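Arginine kinase (Anthopleura japonica, PDB 4RF6) catalyses the reversible transfer of a phosphoryl group from ATP to L-arginine, giving phosphoarginine and ADP, in a chain built of two phosphagen kinase repeats. Local coordinates at residues Pro451-Leu454 and Ala455-His458; Thr459-Asn463 and Pro464-Asp468. All blocks are in the same frame, centred on the assembly; numbering follows the deposited sequence.

Overall arrangement
Both contacts belong to the second of the two approximate repeats, in the long connection that leaves helix 438-448 and eventually enters strand 479-488. Followed from the N terminus, residues 451-458 come first, and interaction 1 closes a tight turn soon after the helix. The chain then continues directly into residues 459-468, where interaction 2 closes a second small turn. The two stand in series, neither enclosing nor crossing the other, with centres about 20 Å apart. The first ties the connection to helix 438-448 and to the loops around Ala623 and Leu692; the second lays it against helices 598-616 and 696-714.

Interaction 1: Pro451-Leu454 and Ala455-His458; sequences PYKL and ANKH
With chi1 at 179°, the CG of Tyr452 lies opposite its own backbone nitrogen, and the phenol reaches out to the backbone of Lys457; in Asn456, chi1 of -60° places CG opposite the carbonyl carbon and turns the amide back to Lys453. The result is a worked example of a compact turn built by backbone bonds, with side-chain contacts added at its two ends. Two overlapping beta turns make the reversal: Asn456 N bonds to Lys453 O at 2.9 Å, and Lys457 N to Leu454 O at 3.1 Å. Both donors lie well above the acceptor's carbonyl plane. Asn456 adds a weak bond of its own, its OD1 accepting from Lys453 N at 3.4 Å. The side chains of Lys453 and Asn456 run side by side in the same direction, Lys453 CB standing 3.7 Å from Asn456 OD1.

Tyr452 meets the far end of the turn by its ring edge. Lys457 O approaches CE1 of Tyr452 near the ring plane, at 3.5 Å, and Tyr452 OH packs 3.1 Å from Lys457 CA. This hydroxyl makes no hydrogen bond with Lys457; its polar partner is Ala623 O, so the buried phenol group is satisfied by a different part of the chain.

Leu692 receives the side chains of both Tyr452 and His458, and His458 ND1 bonds to Gly693 N. His458 also shares backbone bonding with Asp622, between the short strands 620-621 and 625-626. From helix 438-448, Glu446 OE2 accepts from Leu454 N, while the leucine side chain packs on Asp442 and Val445.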
# COMPACT_ATOMS: atom_id res chain seq x y z
N PRO A 451 -31.71 9.35 -23.22
CA PRO A 451 -32.69 8.39 -23.75
C PRO A 451 -32.12 7.09 -24.32
O PRO A 451 -32.88 6.34 -24.93
CB PRO A 451 -33.33 9.19 -24.89
CG PRO A 451 -32.17 9.97 -25.44
CD PRO A 451 -31.29 10.31 -24.26
N TYR A 452 -30.83 6.81 -24.13
CA TYR A 452 -30.23 5.56 -24.63
C TYR A 452 -30.94 4.30 -24.14
O TYR A 452 -31.31 4.19 -22.95
CB TYR A 452 -28.74 5.49 -24.29
CG TYR A 452 -28.05 4.22 -24.75
CD1 TYR A 452 -27.67 4.06 -26.08
CD2 TYR A 452 -27.77 3.19 -23.86
CE1 TYR A 452 -27.04 2.92 -26.51
CE2 TYR A 452 -27.13 2.04 -24.28
CZ TYR A 452 -26.77 1.92 -25.61
OH TYR A 452 -26.14 0.79 -26.06
N LYS A 453 -31.13 3.35 -25.05
CA LYS A 453 -31.63 2.02 -24.69
C LYS A 453 -30.55 1.00 -25.01
O LYS A 453 -29.95 1.05 -26.08
CB LYS A 453 -32.91 1.68 -25.46
CG LYS A 453 -33.96 2.77 -25.47
CD LYS A 453 -34.42 3.13 -24.06
CE LYS A 453 -35.37 4.33 -24.10
NZ LYS A 453 -35.84 4.74 -22.75
N LEU A 454 -30.31 0.07 -24.09
CA LEU A 454 -29.28 -0.96 -24.29
C LEU A 454 -29.54 -1.81 -25.53
O LEU A 454 -28.60 -2.32 -26.14
CB LEU A 454 -29.16 -1.84 -23.04
CG LEU A 454 -28.52 -1.13 -21.85
CD1 LEU A 454 -28.99 -1.71 -20.53
CD2 LEU A 454 -27.00 -1.19 -21.93
N ALA A 455 -30.81 -1.95 -25.90
CA ALA A 455 -31.18 -2.65 -27.13
C ALA A 455 -30.60 -1.96 -28.38
O ALA A 455 -30.31 -2.62 -29.37
CB ALA A 455 -32.68 -2.77 -27.24
N ASN A 456 -30.44 -0.64 -28.33
CA ASN A 456 -29.86 0.10 -29.45
C ASN A 456 -28.42 -0.30 -29.72
O ASN A 456 -27.94 -0.26 -30.86
CB ASN A 456 -29.84 1.61 -29.17
CG ASN A 456 -31.21 2.19 -28.94
OD1 ASN A 456 -31.33 3.30 -28.41
ND2 ASN A 456 -32.24 1.47 -29.34
N LYS A 457 -27.72 -0.63 -28.63
CA LYS A 457 -26.28 -0.89 -28.67
C LYS A 457 -25.48 0.35 -29.06
O LYS A 457 -26.03 1.37 -29.48
CB LYS A 457 -25.96 -2.12 -29.51
CG LYS A 457 -26.57 -3.37 -28.88
CD LYS A 457 -26.38 -4.61 -29.73
CE LYS A 457 -26.81 -5.84 -28.92
NZ LYS A 457 -26.48 -7.11 -29.62
N HIS A 458 -24.16 0.24 -28.92
CA HIS A 458 -23.29 1.40 -29.00
C HIS A 458 -22.18 1.15 -30.02
O HIS A 458 -21.68 0.03 -30.12
CB HIS A 458 -22.68 1.64 -27.61
CG HIS A 458 -21.71 2.78 -27.56
ND1 HIS A 458 -22.10 4.07 -27.30
CD2 HIS A 458 -20.36 2.81 -27.71
CE1 HIS A 458 -21.03 4.86 -27.31
NE2 HIS A 458 -19.97 4.11 -27.55

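Interaction 2: Thr459-Asn463 and Pro464-Asp468; sequences TSDMN and PEKVD
Asp461 and Lys466 are joined by a salt bridge across an Asx turn that runs straight into a short 3-10 segment, residues 464-466. The case illustrates how one carboxylate can serve two purposes. Its OD1 accepts from Asn463 N at 3.2 Å, on the anti side, closing the Asx turn, while OD2 takes Lys466 NZ on the syn side at 2.7 Å. Held by both oxygens, the carboxylate has little freedom to rotate.

The compact part lies at the start of the 3-10 segment, where Asn463 is used twice as an acceptor. Its backbone O receives Lys466 N at 3.0 Å in a nearly straight bond (163°), and its side-chain OD1 receives Glu465 N at 2.9 Å from above the amide plane. Pro464, which follows Asn463, has a ring-restrained phi (-64°) and no N-H of its own. One residue further on from the Lys466 bond, Val467 N bonds to Pro464 O. Pro464 and Met462 rest on Cys606 of helix 598-616, and Met462 O accepts from Asn610 ND2 there. On helix 696-714, Glu696 OE1 receives Asp461 N, and Val697 touches both Asp461 and Lys466.

The outer side is looser and wetter. The lysine chain crosses Asn463 at about a right angle, its CD 3.9 Å from Asn463 CB, and bends at chi3 (70°) to bring the ammonium group back to Asp461. Glu465, exposed and extended beyond CG, is joined to the turn through water: a single molecule accepts from Asn463 ND2 at 2.9 Å and donates to Glu465 OE2 over a longer 3.3 Å.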
# COMPACT_ATOMS: atom_id res chain seq x y z
N THR A 459 -21.81 2.19 -30.75
CA THR A 459 -20.71 2.09 -31.71
C THR A 459 -19.52 2.97 -31.32
O THR A 459 -19.65 4.19 -31.23
CB THR A 459 -21.19 2.49 -33.12
OG1 THR A 459 -22.29 1.66 -33.51
CG2 THR A 459 -20.05 2.36 -34.13
N SER A 460 -18.36 2.36 -31.08
CA SER A 460 -17.15 3.13 -30.79
C SER A 460 -16.46 3.51 -32.10
O SER A 460 -16.52 2.76 -33.07
CB SER A 460 -16.20 2.33 -29.90
OG SER A 460 -16.83 1.88 -28.72
N ASP A 461 -15.80 4.67 -32.12
CA ASP A 461 -15.13 5.15 -33.33
C ASP A 461 -14.00 6.10 -32.97
O ASP A 461 -14.24 7.28 -32.69
CB ASP A 461 -16.13 5.86 -34.26
CG ASP A 461 -15.58 6.08 -35.66
OD1 ASP A 461 -14.35 5.96 -35.87
OD2 ASP A 461 -16.39 6.41 -36.55
N MET A 462 -12.77 5.60 -33.00
CA MET A 462 -11.61 6.43 -32.71
C MET A 462 -10.78 6.74 -33.96
O MET A 462 -9.55 6.71 -33.91
CB MET A 462 -10.74 5.79 -31.63
CG MET A 462 -11.41 5.71 -30.25
SD MET A 462 -11.66 7.35 -29.52
CE MET A 462 -9.99 7.72 -28.98
N ASN A 463 -11.45 7.03 -35.07
CA ASN A 463 -10.77 7.49 -36.28
C ASN A 463 -10.92 9.00 -36.44
O ASN A 463 -11.96 9.48 -36.88
CB ASN A 463 -11.33 6.80 -37.52
CG ASN A 463 -10.57 7.13 -38.80
OD1 ASN A 463 -9.77 8.07 -38.85
ND2 ASN A 463 -10.82 6.36 -39.85
N PRO A 464 -9.85 9.76 -36.12
CA PRO A 464 -9.88 11.22 -36.19
C PRO A 464 -10.07 11.77 -37.60
O PRO A 464 -10.41 12.94 -37.74
CB PRO A 464 -8.49 11.62 -35.66
CG PRO A 464 -7.63 10.41 -35.87
CD PRO A 464 -8.54 9.24 -35.68
N GLU A 465 -9.87 10.95 -38.63
CA GLU A 465 -10.05 11.44 -40.00
C GLU A 465 -11.54 11.53 -40.35
O GLU A 465 -11.90 12.09 -41.38
CB GLU A 465 -9.30 10.55 -41.00
CG GLU A 465 -7.78 10.59 -40.84
CD GLU A 465 -7.04 9.77 -41.89
OE1 GLU A 465 -5.80 9.61 -41.77
OE2 GLU A 465 -7.69 9.29 -42.84
N LYS A 466 -12.40 10.97 -39.50
CA LYS A 466 -13.83 11.07 -39.75
C LYS A 466 -14.42 12.33 -39.11
O LYS A 466 -15.61 12.64 -39.29
CB LYS A 466 -14.56 9.80 -39.31
CG LYS A 466 -14.08 8.55 -40.06
CD LYS A 466 -14.65 7.27 -39.48
CE LYS A 466 -16.14 7.13 -39.77
NZ LYS A 466 -16.70 5.89 -39.17
N VAL A 467 -13.59 13.08 -38.39
CA VAL A 467 -13.99 14.40 -37.89
C VAL A 467 -13.56 15.52 -38.84
O VAL A 467 -12.37 15.63 -39.18
CB VAL A 467 -13.43 14.68 -36.49
CG1 VAL A 467 -13.70 16.12 -36.09
CG2 VAL A 467 -14.05 13.72 -35.48
N ASP A 468 -14.51 16.34 -39.27
CA ASP A 468 -14.22 17.47 -40.15
C ASP A 468 -14.26 18.75 -39.33
O ASP A 468 -15.34 19.28 -39.04
CB ASP A 468 -15.26 17.53 -41.28
CG ASP A 468 -14.81 18.38 -42.45
OD1 ASP A 468 -14.20 19.45 -42.24
OD2 ASP A 468 -15.07 17.97 -43.61
O HOH W 1 -9.88 6.90 -42.51